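Local structure of regulatory protein ASNC (Escherichia coli, 2CG4) at residues Q120-L123 against I124-Q128. The protein activates transcription of asnA, regulates its own transcription, and represses expression of gidA at a post-transcriptional level. The protein carries 1 engineered substitution. Numbering follows the deposited sequence.
Sequences QHVL and INKIQ. With ASN (asparagine), chain C.
Val122 O accepts two backbone hydrogen bonds, from Lys126 N at 2.8 Å and from Ile127 N at 2.9 Å, the two donors reaching it from opposite faces of its carbonyl plane. The bond from Ile127 N, i to i+5, marks a wider, pi-type turn near the C-terminal end of helix 116-127, in the ligand-binding domain of this Lrp/AsnC-family regulator. Just before it, the i to i+4 pattern is still alpha-helical: Ile124 N bonds to Gln120 O, and Asn125 N lies 2.9 Å from His121 O. That same carbonyl also takes a weak, bent bond from Asn125 ND2, with Asn125 CG beside its own backbone N (chi1 -67°), which turns the amide back toward the preceding turn. The amide and imidazole planes of Asn125 and His121 are inclined by 52°, while Asn125 CB lies over one face of the His121 ring in a CH-pi contact, 4.2 Å from the centroid. Lys126 runs out extended beyond CG to a salt bridge with Glu94.

On the buried flank Val122 CG1 meets Ile127 CD1 at 3.6 Å, and Ile127 continues the apolar surface onto Leu92 in a loop and Thr136 of strand 133-147. Leu123 packs on Thr136 and Thr138 of that strand, on Tyr100 of the second subunit and on Leu142 of the third, so this helix end lies where subunits meet. It also borders the bound asparagine, which is hydrogen-bonded to Thr136 and Thr138 and to backbone carbonyls of the second subunit; Leu123 CD1 comes within 4.0 Å of the ligand's carboxylate atom OXT.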
loop_
_atom_site.group_PDB
_atom_site.type_symbol
_atom_site.label_atom_id
_atom_site.label_comp_id
_atom_site.label_asym_id
_atom_site.label_seq_id
_atom_site.Cartn_x
_atom_site.Cartn_y
_atom_site.Cartn_z
ATOM N N GLN A 120 -10.717 21.743 -5.988
ATOM C CA GLN A 120 -11.586 20.785 -6.641
ATOM C C GLN A 120 -11.745 21.090 -8.136
ATOM O O GLN A 120 -11.751 20.178 -8.956
ATOM C CB GLN A 120 -12.948 20.769 -5.940
ATOM C CG GLN A 120 -14.034 20.014 -6.676
ATOM C CD GLN A 120 -14.943 20.928 -7.470
ATOM O OE1 GLN A 120 -15.405 21.946 -6.961
ATOM N NE2 GLN A 120 -15.198 20.573 -8.727
ATOM N N HIS A 121 -11.870 22.371 -8.481
ATOM C CA HIS A 121 -12.007 22.799 -9.878
ATOM C C HIS A 121 -10.734 22.528 -10.685
ATOM O O HIS A 121 -10.804 22.022 -11.804
ATOM C CB HIS A 121 -12.398 24.286 -9.968
ATOM C CG HIS A 121 -12.420 24.823 -11.371
ATOM N ND1 HIS A 121 -13.501 24.667 -12.213
ATOM C CD2 HIS A 121 -11.483 25.496 -12.086
ATOM C CE1 HIS A 121 -13.231 25.220 -13.383
ATOM N NE2 HIS A 121 -12.013 25.730 -13.332
ATOM N N VAL A 122 -9.579 22.859 -10.113
ATOM C CA VAL A 122 -8.285 22.541 -10.738
ATOM C C VAL A 122 -8.054 21.034 -10.948
ATOM O O VAL A 122 -7.821 20.598 -12.075
ATOM C CB VAL A 122 -7.089 23.155 -9.959
ATOM C CG1 VAL A 122 -5.771 22.798 -10.628
ATOM C CG2 VAL A 122 -7.243 24.668 -9.852
ATOM N N LEU A 123 -8.120 20.240 -9.879
ATOM C CA LEU A 123 -8.026 18.778 -10.015
ATOM C C LEU A 123 -8.857 18.239 -11.173
ATOM O O LEU A 123 -8.334 17.564 -12.061
ATOM C CB LEU A 123 -8.443 18.073 -8.729
ATOM C CG LEU A 123 -7.274 17.663 -7.847
ATOM C CD1 LEU A 123 -7.783 16.994 -6.590
ATOM C CD2 LEU A 123 -6.312 16.759 -8.623
ATOM N N ILE A 124 -10.155 18.534 -11.146
ATOM C CA ILE A 124 -11.110 17.911 -12.052
ATOM C C ILE A 124 -10.957 18.453 -13.470
ATOM O O ILE A 124 -10.937 17.695 -14.434
ATOM C CB ILE A 124 -12.561 18.078 -11.541
ATOM C CG1 ILE A 124 -12.711 17.439 -10.152
ATOM C CG2 ILE A 124 -13.551 17.445 -12.511
ATOM C CD1 ILE A 124 -14.110 17.538 -9.552
ATOM N N ASN A 125 -10.803 19.769 -13.585
ATOM C CA ASN A 125 -10.939 20.442 -14.869
ATOM C C ASN A 125 -9.620 20.790 -15.550
ATOM O O ASN A 125 -9.582 20.937 -16.774
ATOM C CB ASN A 125 -11.811 21.684 -14.724
ATOM C CG ASN A 125 -13.245 21.340 -14.402
ATOM O OD1 ASN A 125 -13.889 20.569 -15.117
ATOM N ND2 ASN A 125 -13.748 21.892 -13.310
ATOM N N LYS A 126 -8.547 20.911 -14.772
ATOM C CA LYS A 126 -7.248 21.269 -15.340
ATOM C C LYS A 126 -6.224 20.140 -15.284
ATOM O O LYS A 126 -5.512 19.892 -16.263
ATOM C CB LYS A 126 -6.689 22.533 -14.680
ATOM C CG LYS A 126 -7.511 23.789 -14.951
ATOM C CD LYS A 126 -7.031 24.948 -14.087
ATOM C CE LYS A 126 -7.877 26.197 -14.281
ATOM N NZ LYS A 126 -7.130 27.430 -13.895
ATOM N N ILE A 127 -6.143 19.458 -14.145
ATOM C CA ILE A 127 -5.123 18.427 -13.947
ATOM C C ILE A 127 -5.604 17.059 -14.441
ATOM O O ILE A 127 -4.893 16.358 -15.162
ATOM C CB ILE A 127 -4.678 18.335 -12.457
ATOM C CG1 ILE A 127 -3.951 19.612 -12.030
ATOM C CG2 ILE A 127 -3.797 17.112 -12.225
ATOM C CD1 ILE A 127 -3.786 19.757 -10.525
ATOM N N GLN A 128 -6.816 16.689 -14.047
ATOM C CA GLN A 128 -7.347 15.351 -14.281
ATOM C C GLN A 128 -7.823 15.174 -15.722
ATOM O O GLN A 128 -8.056 14.044 -16.187
ATOM C CB GLN A 128 -8.525 15.130 -13.349
ATOM C CG GLN A 128 -8.616 13.762 -12.756
ATOM C CD GLN A 128 -8.963 13.800 -11.277
ATOM O OE1 GLN A 128 -8.185 13.356 -10.441
ATOM N NE2 GLN A 128 -10.138 14.328 -10.954
HETATM N N ASN C . -7.931 10.792 -5.282
HETATM C CA ASN C . -7.738 12.083 -6.005
HETATM C C ASN C . -6.637 12.919 -5.412
HETATM O O ASN C . -6.502 13.031 -4.188
HETATM C CB ASN C . -9.027 12.884 -6.042
HETATM C CG ASN C . -10.074 12.228 -6.888
HETATM O OD1 ASN C . -9.859 11.965 -8.073
HETATM N ND2 ASN C . -11.212 11.935 -6.285
HETATM O OXT ASN C . -5.854 13.473 -6.174
#